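Local atomic coordinates of ABC transporter periplasmic peptide-binding protein (Pseudoalteromonas, PDB entry 4QFL), a protein that binds dipeptides such as Ala-Phe in the periplasm and probably delivers them to an ABC transporter for uptake. Residues Q59-L64 and Q205-T210; F93-G98 and R111-D116; K308-L313 and I495-L500. All coordinates share one frame; numbering follows the deposited sequence.

Contact 1: Q59-L64 and Q205-T210; sequences QLYDRL and QYPVGT
The Tyr61 ring lies alongside the backbone of Pro207-Gly209, with Pro207 CB, Val208 O and Gly209 CA all approaching it obliquely. One face carries Leu60 CB, 3.8 Å above the plane and displaced toward the rim, while a water lies at the edge, in the ring plane. With CG anti to the carbonyl carbon (chi1 -61°), the ring runs back along Gly209, whose CA is 3.6 Å from Tyr61 CD1, and brings its hydroxyl against Pro207 CB. That hydroxyl is fixed by a hydrogen bond to Phe42 O. Beside it Leu60 CD1 rests on Pro207 CG at 3.7 Å, two compact apolar groups suited to a buried seam. Only glycine fits at 209: a beta carbon there would collide with Leu60 O, the very atom that receives a CA-H...O contact from Gly209 CA at 3.3 Å. At the other end Thr210 OG1 donates to Asp62 OD2 over 2.9 Å, meeting the lone pair that faces away from OD1. The water at the ring edge accepts from Asp62 N and donates to Thr210 OG1, tying the same two residues a second time. Trp233 NE1 also bonds OD2, and Tyr232 OH bonds OD1, so the buried carboxylate is held at both oxygens. An alanine in place of Asp62 would probably leave the Thr210 hydroxyl and the Trp233 indole N-H without their acceptor in a buried setting. Tyr61 is the first residue to leave helical geometry, and the arrangement is that of a helix end seated on a loop: helix 50-60, which starts at pocket residue Gly50, is joined to the chain leading into strand 213-219 of this periplasmic binding-protein fold.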
loop_
_atom_site.group_PDB
_atom_site.type_symbol
_atom_site.label_atom_id
_atom_site.label_comp_id
_atom_site.label_asym_id
_atom_site.label_seq_id
_atom_site.Cartn_x
_atom_site.Cartn_y
_atom_site.Cartn_z
ATOM N N GLN A 59 -6.999 -1.956 -13.136
ATOM C CA GLN A 59 -7.157 -1.712 -14.563
ATOM C C GLN A 59 -6.926 -2.960 -15.413
ATOM O O GLN A 59 -7.703 -3.254 -16.311
ATOM C CB GLN A 59 -6.251 -0.571 -15.018
ATOM C CG GLN A 59 -6.753 0.822 -14.634
ATOM C CD GLN A 59 -6.870 1.025 -13.139
ATOM O OE1 GLN A 59 -5.870 1.013 -12.417
ATOM N NE2 GLN A 59 -8.091 1.217 -12.664
ATOM N N LEU A 60 -5.862 -3.700 -15.131
ATOM C CA LEU A 60 -5.516 -4.849 -15.959
ATOM C C LEU A 60 -6.047 -6.156 -15.425
ATOM O O LEU A 60 -6.096 -7.139 -16.154
ATOM C CB LEU A 60 -4.002 -4.967 -16.098
ATOM C CG LEU A 60 -3.277 -3.844 -16.817
ATOM C CD1 LEU A 60 -1.797 -4.008 -16.602
ATOM C CD2 LEU A 60 -3.612 -3.877 -18.293
ATOM N N TYR A 61 -6.418 -6.179 -14.148
ATOM C CA TYR A 61 -6.690 -7.442 -13.457
ATOM C C TYR A 61 -8.014 -7.483 -12.690
ATOM O O TYR A 61 -8.667 -6.461 -12.512
ATOM C CB TYR A 61 -5.568 -7.741 -12.459
ATOM C CG TYR A 61 -4.197 -7.904 -13.058
ATOM C CD1 TYR A 61 -3.853 -9.059 -13.750
ATOM C CD2 TYR A 61 -3.226 -6.909 -12.908
ATOM C CE1 TYR A 61 -2.574 -9.219 -14.296
ATOM C CE2 TYR A 61 -1.947 -7.060 -13.450
ATOM C CZ TYR A 61 -1.631 -8.219 -14.139
ATOM O OH TYR A 61 -0.375 -8.367 -14.681
ATOM N N ASP A 62 -8.389 -8.678 -12.235
ATOM C CA ASP A 62 -9.429 -8.843 -11.225
ATOM C C ASP A 62 -8.915 -9.767 -10.138
ATOM O O ASP A 62 -8.036 -10.585 -10.385
ATOM C CB ASP A 62 -10.696 -9.470 -11.809
ATOM C CG ASP A 62 -11.309 -8.650 -12.928
ATOM O OD1 ASP A 62 -11.958 -7.629 -12.631
ATOM O OD2 ASP A 62 -11.173 -9.053 -14.102
ATOM N N ARG A 63 -9.484 -9.642 -8.944
ATOM C CA ARG A 63 -9.196 -10.540 -7.836
ATOM C C ARG A 63 -10.297 -11.575 -7.759
ATOM O O ARG A 63 -11.267 -11.521 -8.513
ATOM C CB ARG A 63 -9.155 -9.771 -6.516
ATOM C CG ARG A 63 -8.058 -8.715 -6.430
ATOM C CD ARG A 63 -8.434 -7.613 -5.425
ATOM N NE ARG A 63 -9.535 -6.800 -5.932
ATOM C CZ ARG A 63 -10.094 -5.786 -5.282
ATOM N NH1 ARG A 63 -9.654 -5.441 -4.077
ATOM N NH2 ARG A 63 -11.095 -5.113 -5.838
ATOM N N LEU A 64 -10.140 -12.518 -6.842
ATOM C CA LEU A 64 -11.191 -13.467 -6.528
ATOM C C LEU A 64 -12.371 -12.756 -5.872
ATOM O O LEU A 64 -13.531 -12.998 -6.196
ATOM C CB LEU A 64 -10.644 -14.532 -5.572
ATOM C CG LEU A 64 -9.597 -15.449 -6.198
ATOM C CD1 LEU A 64 -9.013 -16.383 -5.150
ATOM C CD2 LEU A 64 -10.226 -16.225 -7.338
ATOM N N GLN A 205 6.338 -8.035 -17.130
ATOM C CA GLN A 205 6.521 -6.755 -17.813
ATOM C C GLN A 205 5.465 -6.517 -18.874
ATOM O O GLN A 205 5.057 -5.384 -19.127
ATOM C CB GLN A 205 7.874 -6.711 -18.502
ATOM C CG GLN A 205 9.051 -6.891 -17.597
ATOM C CD GLN A 205 10.340 -6.713 -18.351
ATOM O OE1 GLN A 205 10.747 -5.587 -18.634
ATOM N NE2 GLN A 205 10.986 -7.826 -18.704
ATOM N N TYR A 206 5.060 -7.597 -19.524
ATOM C CA TYR A 206 4.023 -7.549 -20.539
ATOM C C TYR A 206 2.887 -8.409 -20.048
ATOM O O TYR A 206 2.847 -9.608 -20.287
ATOM C CB TYR A 206 4.558 -8.046 -21.871
ATOM C CG TYR A 206 5.661 -7.180 -22.376
ATOM C CD1 TYR A 206 6.970 -7.421 -22.003
ATOM C CD2 TYR A 206 5.398 -6.102 -23.204
ATOM C CE1 TYR A 206 8.005 -6.624 -22.461
ATOM C CE2 TYR A 206 6.420 -5.295 -23.669
ATOM C CZ TYR A 206 7.728 -5.566 -23.294
ATOM O OH TYR A 206 8.764 -4.781 -23.741
ATOM N N PRO A 207 1.962 -7.779 -19.335
ATOM C CA PRO A 207 0.972 -8.474 -18.529
ATOM C C PRO A 207 -0.197 -9.011 -19.336
ATOM O O PRO A 207 -0.555 -8.471 -20.397
ATOM C CB PRO A 207 0.488 -7.381 -17.582
ATOM C CG PRO A 207 0.626 -6.137 -18.366
ATOM C CD PRO A 207 1.823 -6.314 -19.249
ATOM N N VAL A 208 -0.788 -10.082 -18.812
ATOM C CA VAL A 208 -2.067 -10.568 -19.288
ATOM C C VAL A 208 -2.982 -10.748 -18.098
ATOM O O VAL A 208 -2.680 -11.509 -17.190
ATOM C CB VAL A 208 -1.930 -11.914 -20.020
ATOM C CG1 VAL A 208 -3.302 -12.467 -20.361
ATOM C CG2 VAL A 208 -1.092 -11.740 -21.285
ATOM N N GLY A 209 -4.105 -10.039 -18.102
ATOM C CA GLY A 209 -5.057 -10.123 -17.016
ATOM C C GLY A 209 -6.441 -10.412 -17.529
ATOM O O GLY A 209 -6.616 -10.808 -18.674
ATOM N N THR A 210 -7.435 -10.215 -16.675
ATOM C CA THR A 210 -8.822 -10.389 -17.081
ATOM C C THR A 210 -9.577 -9.085 -16.895
ATOM O O THR A 210 -10.808 -9.046 -17.032
ATOM C CB THR A 210 -9.524 -11.479 -16.254
ATOM O OG1 THR A 210 -9.412 -11.176 -14.855
ATOM C CG2 THR A 210 -8.895 -12.829 -16.523
HETATM O O HOH W 1 -6.879 -10.700 -13.810
#

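Contact 2: F93-G98 and R111-D116; sequences FTLRKG and REFNAD
Leu95 overlaps the outer end of the Phe113 ring, its CD1 lying 3.8 Å from Phe113 CZ and its CB beside CE2 and CZ. The same methyl carbon reaches past the ring to the start of helix 115-126, coming 3.6 Å from Ala115 CA. CD1 alone serves both neighbours, while the other branch, CD2, is left to pack on Leu64; the small Ala115 lets CD1 come close to the helix backbone. Phe113 gets there with CG anti to the backbone N (chi1 160°), which swings the ring across to the strand end, where CD2 lies 3.7 Å from Arg96 O. The ring also touches Val118; since Phe113 directly precedes the N-cap and Val118 is the fourth residue after it, the two form a hydrophobic staple. Asn114 is the N-cap itself: its OD1 accepts from Asp116 N at 2.8 Å, the short amide being well suited to a first-turn N-H. In return Asp117 accepts from Asn114 N and pairs with Arg111, whose NH1 also donates to Glu112 O.

The touching parts of the two segments run nearly antiparallel, 169° apart, yet no direct hydrogen bond joins them. A water donates both to Arg96 O, at 3.0 Å, and to Phe113 O, at 2.8 Å, so two acceptors that cannot bond each other share one donor. Farther out, a second water accepts from Gly98 N and donates to Glu112 OE1, although the exact place of that carboxylate is doubtful. Gly98 has positive phi (84°), and a side chain there would press on the preceding carbonyl oxygen. The chemistry thus implies an interface keyed by leucine and phenylalanine on its buried side, with water satisfying the backbone between segments too far apart to pair as strands.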
loop_
_atom_site.group_PDB
_atom_site.type_symbol
_atom_site.label_atom_id
_atom_site.label_comp_id
_atom_site.label_asym_id
_atom_site.label_seq_id
_atom_site.Cartn_x
_atom_site.Cartn_y
_atom_site.Cartn_z
ATOM N N PHE A 93 -13.089 -21.760 -2.888
ATOM C CA PHE A 93 -13.605 -20.740 -3.793
ATOM C C PHE A 93 -14.270 -21.392 -4.996
ATOM O O PHE A 93 -13.669 -22.236 -5.654
ATOM C CB PHE A 93 -12.465 -19.844 -4.304
ATOM C CG PHE A 93 -11.840 -18.979 -3.247
ATOM C CD1 PHE A 93 -12.342 -17.712 -2.981
ATOM C CD2 PHE A 93 -10.742 -19.420 -2.537
ATOM C CE1 PHE A 93 -11.769 -16.914 -2.017
ATOM C CE2 PHE A 93 -10.162 -18.623 -1.568
ATOM C CZ PHE A 93 -10.677 -17.367 -1.310
ATOM N N THR A 94 -15.504 -20.999 -5.284
ATOM C CA THR A 94 -16.148 -21.362 -6.542
ATOM C C THR A 94 -15.858 -20.245 -7.526
ATOM O O THR A 94 -15.955 -19.075 -7.173
ATOM C CB THR A 94 -17.687 -21.491 -6.409
ATOM O OG1 THR A 94 -18.015 -22.290 -5.270
ATOM C CG2 THR A 94 -18.277 -22.124 -7.656
ATOM N N LEU A 95 -15.520 -20.598 -8.759
ATOM C CA LEU A 95 -15.024 -19.612 -9.711
ATOM C C LEU A 95 -15.971 -19.331 -10.864
ATOM O O LEU A 95 -16.654 -20.226 -11.362
ATOM C CB LEU A 95 -13.664 -20.030 -10.274
ATOM C CG LEU A 95 -12.587 -20.513 -9.304
ATOM C CD1 LEU A 95 -11.381 -20.997 -10.102
ATOM C CD2 LEU A 95 -12.196 -19.426 -8.307
ATOM N N ARG A 96 -15.966 -18.076 -11.297
ATOM C CA ARG A 96 -16.797 -17.596 -12.401
ATOM C C ARG A 96 -16.462 -18.279 -13.726
ATOM O O ARG A 96 -15.294 -18.463 -14.058
ATOM C CB ARG A 96 -16.623 -16.081 -12.542
ATOM C CG ARG A 96 -17.531 -15.426 -13.554
ATOM C CD ARG A 96 -17.472 -13.919 -13.405
ATOM N NE ARG A 96 -17.600 -13.488 -12.012
ATOM C CZ ARG A 96 -18.723 -13.020 -11.472
ATOM N NH1 ARG A 96 -19.823 -12.914 -12.215
ATOM N NH2 ARG A 96 -18.748 -12.641 -10.199
ATOM N N LYS A 97 -17.493 -18.653 -14.479
ATOM C CA LYS A 97 -17.316 -19.265 -15.788
ATOM C C LYS A 97 -17.425 -18.207 -16.877
ATOM O O LYS A 97 -18.125 -17.202 -16.714
ATOM C CB LYS A 97 -18.373 -20.359 -16.021
ATOM C CG LYS A 97 -17.866 -21.812 -15.961
ATOM C CD LYS A 97 -18.958 -22.785 -16.410
ATOM C CE LYS A 97 -18.401 -24.133 -16.817
ATOM N NZ LYS A 97 -17.305 -24.010 -17.818
ATOM N N GLY A 98 -16.729 -18.423 -17.987
ATOM C CA GLY A 98 -16.849 -17.538 -19.126
ATOM C C GLY A 98 -15.979 -16.297 -19.074
ATOM O O GLY A 98 -16.249 -15.323 -19.770
ATOM N N ARG A 111 -8.053 -20.850 -24.108
ATOM C CA ARG A 111 -9.060 -21.282 -23.148
ATOM C C ARG A 111 -9.425 -20.137 -22.211
ATOM O O ARG A 111 -8.734 -19.123 -22.158
ATOM C CB ARG A 111 -8.562 -22.487 -22.345
ATOM C CG ARG A 111 -7.335 -22.212 -21.501
ATOM C CD ARG A 111 -7.281 -23.121 -20.284
ATOM N NE ARG A 111 -6.094 -22.864 -19.469
ATOM C CZ ARG A 111 -6.064 -22.025 -18.435
ATOM N NH1 ARG A 111 -7.158 -21.367 -18.072
ATOM N NH2 ARG A 111 -4.941 -21.859 -17.745
ATOM N N GLU A 112 -10.526 -20.292 -21.485
ATOM C CA GLU A 112 -10.946 -19.274 -20.538
ATOM C C GLU A 112 -10.395 -19.545 -19.140
ATOM O O GLU A 112 -9.884 -20.629 -18.844
ATOM C CB GLU A 112 -12.476 -19.166 -20.512
ATOM C CG GLU A 112 -13.078 -18.790 -21.861
ATOM C CD GLU A 112 -14.566 -18.516 -21.794
ATOM O OE1 GLU A 112 -15.199 -18.920 -20.799
ATOM O OE2 GLU A 112 -15.107 -17.899 -22.736
ATOM N N PHE A 113 -10.503 -18.535 -18.289
ATOM C CA PHE A 113 -10.103 -18.623 -16.891
ATOM C C PHE A 113 -10.703 -19.829 -16.151
ATOM O O PHE A 113 -11.906 -20.106 -16.242
ATOM C CB PHE A 113 -10.475 -17.317 -16.180
ATOM C CG PHE A 113 -10.566 -17.452 -14.706
ATOM C CD1 PHE A 113 -9.432 -17.706 -13.956
ATOM C CD2 PHE A 113 -11.783 -17.330 -14.062
ATOM C CE1 PHE A 113 -9.510 -17.842 -12.585
ATOM C CE2 PHE A 113 -11.875 -17.466 -12.695
ATOM C CZ PHE A 113 -10.732 -17.723 -11.952
ATOM N N ASN A 114 -9.853 -20.554 -15.429
ATOM C CA ASN A 114 -10.323 -21.676 -14.620
ATOM C C ASN A 114 -9.441 -21.892 -13.406
ATOM O O ASN A 114 -8.550 -21.079 -13.123
ATOM C CB ASN A 114 -10.435 -22.963 -15.451
ATOM C CG ASN A 114 -9.097 -23.436 -15.976
ATOM O OD1 ASN A 114 -8.066 -23.273 -15.326
ATOM N ND2 ASN A 114 -9.105 -24.019 -17.173
ATOM N N ALA A 115 -9.704 -22.979 -12.688
ATOM C CA ALA A 115 -8.983 -23.309 -11.459
ATOM C C ALA A 115 -7.463 -23.342 -11.622
ATOM O O ALA A 115 -6.729 -23.032 -10.692
ATOM C CB ALA A 115 -9.479 -24.638 -10.907
ATOM N N ASP A 116 -6.995 -23.746 -12.799
ATOM C CA ASP A 116 -5.565 -23.842 -13.063
ATOM C C ASP A 116 -4.847 -22.502 -12.898
ATOM O O ASP A 116 -3.694 -22.456 -12.466
ATOM C CB ASP A 116 -5.325 -24.388 -14.467
ATOM C CG ASP A 116 -5.626 -25.863 -14.572
ATOM O OD1 ASP A 116 -5.629 -26.537 -13.520
ATOM O OD2 ASP A 116 -5.839 -26.351 -15.703
HETATM O O HOH W 2 -14.135 -18.455 -16.848
HETATM O O HOH W 3 -15.233 -20.580 -18.476
#

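Contact 3: K308-L313 and I495-L500; sequences KVRQAL and IEQLPL
Arg310 reaches from helix 307-314 to Gln497 and Leu498, where helix 480-497 runs out: a side chain of one helix bonded to the carbonyl end of another. Its CB points at that end and CG, anti to its own carbonyl carbon, continues the reach. CD passes 3.2 Å from Leu498 O, and a bend at chi3 (-57°) then turns the guanidinium so that one edge meets the helix end. NE lies between two carbonyls. Arg310 NE donates to Gln497 O at 3.2 Å. A second, weak bond runs from Arg310 NE to Leu498 O at 3.1 Å. NH2 makes the straighter bond to Gln497 O, 2.9 Å long with 155° at the hydrogen, so one oxygen is gripped side-on by two nitrogens and lies almost in the guanidinium plane. At the tip, NH1 turns to Phe304 O, the loop before its own helix, while the side chain also touches Phe297 of strand 291-297.

Arginine suits this place because its several N-H groups can serve carbonyls at and just beyond the end of a helix, and its positive charge probably complements the partial negative charge gathered there. Leu498 has left the helix in a left-handed conformation (phi 48°), and its carbonyl lies beside NE. Pro499 follows, suited to a break because it has no N-H to continue helical bonding. Beside the polar grip, the extended Gln311 and Leu498 cross at about a right angle, with Gln311 CG 3.9 Å from Leu498 CD1.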
loop_
_atom_site.group_PDB
_atom_site.type_symbol
_atom_site.label_atom_id
_atom_site.label_comp_id
_atom_site.label_asym_id
_atom_site.label_seq_id
_atom_site.Cartn_x
_atom_site.Cartn_y
_atom_site.Cartn_z
ATOM N N LYS A 308 15.273 5.513 25.379
ATOM C CA LYS A 308 15.336 6.851 25.964
ATOM C C LYS A 308 15.647 7.908 24.924
ATOM O O LYS A 308 15.208 9.052 25.032
ATOM C CB LYS A 308 16.372 6.920 27.085
ATOM C CG LYS A 308 15.819 6.620 28.471
ATOM C CD LYS A 308 16.265 7.682 29.473
ATOM C CE LYS A 308 15.786 7.359 30.889
ATOM N NZ LYS A 308 14.327 7.621 31.116
ATOM N N VAL A 309 16.422 7.532 23.919
ATOM C CA VAL A 309 16.763 8.456 22.858
ATOM C C VAL A 309 15.539 8.661 21.985
ATOM O O VAL A 309 15.197 9.791 21.639
ATOM C CB VAL A 309 17.912 7.920 22.010
ATOM C CG1 VAL A 309 17.915 8.572 20.636
ATOM C CG2 VAL A 309 19.227 8.145 22.715
ATOM N N ARG A 310 14.879 7.563 21.634
ATOM C CA ARG A 310 13.701 7.650 20.786
ATOM C C ARG A 310 12.659 8.528 21.456
ATOM O O ARG A 310 12.049 9.383 20.811
ATOM C CB ARG A 310 13.149 6.260 20.447
ATOM C CG ARG A 310 14.068 5.479 19.515
ATOM C CD ARG A 310 13.405 4.258 18.890
ATOM N NE ARG A 310 12.881 3.322 19.881
ATOM C CZ ARG A 310 13.591 2.376 20.495
ATOM N NH1 ARG A 310 14.881 2.232 20.256
ATOM N NH2 ARG A 310 13.000 1.573 21.367
ATOM N N GLN A 311 12.483 8.332 22.758
ATOM C CA GLN A 311 11.571 9.152 23.549
ATOM C C GLN A 311 12.003 10.622 23.553
ATOM O O GLN A 311 11.188 11.522 23.355
ATOM C CB GLN A 311 11.487 8.613 24.973
ATOM C CG GLN A 311 11.046 7.168 25.033
ATOM C CD GLN A 311 11.223 6.546 26.405
ATOM O OE1 GLN A 311 10.798 5.415 26.637
ATOM N NE2 GLN A 311 11.853 7.278 27.319
ATOM N N ALA A 312 13.292 10.864 23.770
ATOM C CA ALA A 312 13.817 12.222 23.744
ATOM C C ALA A 312 13.514 12.954 22.425
ATOM O O ALA A 312 13.086 14.104 22.441
ATOM C CB ALA A 312 15.312 12.220 24.039
ATOM N N LEU A 313 13.716 12.295 21.290
ATOM C CA LEU A 313 13.543 12.946 19.994
ATOM C C LEU A 313 12.088 13.332 19.697
ATOM O O LEU A 313 11.808 14.403 19.156
ATOM C CB LEU A 313 14.058 12.045 18.871
ATOM C CG LEU A 313 15.559 11.796 18.720
ATOM C CD1 LEU A 313 15.801 10.561 17.867
ATOM C CD2 LEU A 313 16.262 13.001 18.121
ATOM N N ILE A 495 3.524 2.483 21.241
ATOM C CA ILE A 495 3.734 3.755 21.929
ATOM C C ILE A 495 4.802 3.647 23.008
ATOM O O ILE A 495 5.591 4.565 23.187
ATOM C CB ILE A 495 2.432 4.303 22.555
ATOM C CG1 ILE A 495 1.463 4.733 21.461
ATOM C CG2 ILE A 495 2.725 5.505 23.442
ATOM C CD1 ILE A 495 2.129 5.501 20.351
ATOM N N GLU A 496 4.809 2.530 23.731
ATOM C CA GLU A 496 5.799 2.300 24.783
ATOM C C GLU A 496 7.185 2.207 24.192
ATOM O O GLU A 496 8.124 2.814 24.693
ATOM C CB GLU A 496 5.517 0.993 25.526
ATOM C CG GLU A 496 4.138 0.879 26.141
ATOM C CD GLU A 496 4.019 1.587 27.478
ATOM O OE1 GLU A 496 3.469 0.965 28.420
ATOM O OE2 GLU A 496 4.464 2.760 27.584
ATOM N N GLN A 497 7.311 1.427 23.127
ATOM C CA GLN A 497 8.616 1.111 22.562
ATOM C C GLN A 497 9.043 2.093 21.482
ATOM O O GLN A 497 10.226 2.212 21.176
ATOM C CB GLN A 497 8.636 -0.332 22.022
ATOM C CG GLN A 497 8.591 -1.424 23.103
ATOM C CD GLN A 497 9.710 -1.279 24.142
ATOM O OE1 GLN A 497 9.457 -1.251 25.354
ATOM N NE2 GLN A 497 10.950 -1.173 23.669
ATOM N N LEU A 498 8.071 2.775 20.893
ATOM C CA LEU A 498 8.339 3.758 19.844
ATOM C C LEU A 498 9.274 3.308 18.730
ATOM O O LEU A 498 10.228 4.005 18.413
ATOM C CB LEU A 498 8.895 5.038 20.454
ATOM C CG LEU A 498 7.890 5.727 21.367
ATOM C CD1 LEU A 498 8.543 6.926 22.013
ATOM C CD2 LEU A 498 6.636 6.119 20.584
ATOM N N PRO A 499 8.998 2.150 18.118
ATOM C CA PRO A 499 9.740 1.836 16.898
ATOM C C PRO A 499 9.448 2.928 15.875
ATOM O O PRO A 499 10.322 3.355 15.135
ATOM C CB PRO A 499 9.149 0.496 16.463
ATOM C CG PRO A 499 7.807 0.419 17.161
ATOM C CD PRO A 499 7.975 1.146 18.438
ATOM N N LEU A 500 8.205 3.384 15.848
ATOM C CA LEU A 500 7.850 4.541 15.061
ATOM C C LEU A 500 6.869 5.389 15.855
ATOM O O LEU A 500 6.262 4.923 16.821
ATOM C CB LEU A 500 7.257 4.126 13.714
ATOM C CG LEU A 500 6.118 3.099 13.705
ATOM C CD1 LEU A 500 4.812 3.728 14.184
ATOM C CD2 LEU A 500 5.923 2.479 12.322
#

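How the contacts relate
Contacts 1 and 2 are neighbours, centres 14 Å apart, and they touch: Leu64 CD2 packs on Leu95 CD2 at 3.9 Å. Contact 2 belongs to the chain between the two segments of contact 1, and Trp233 adds a bridge, bonding Asp62 while touching Arg96. Contact 3 comes later in sequence and lies on the opposite side of the chain's centre, its own centre about 42 Å from that of contact 1 and 50 Å from that of contact 2, consistent with the separate lobes of a periplasmic binding protein. In contact 3 the Pro499 side chain is about 13 Å from the bound phenylalanine; contact 1 ends the helix that starts at the pocket.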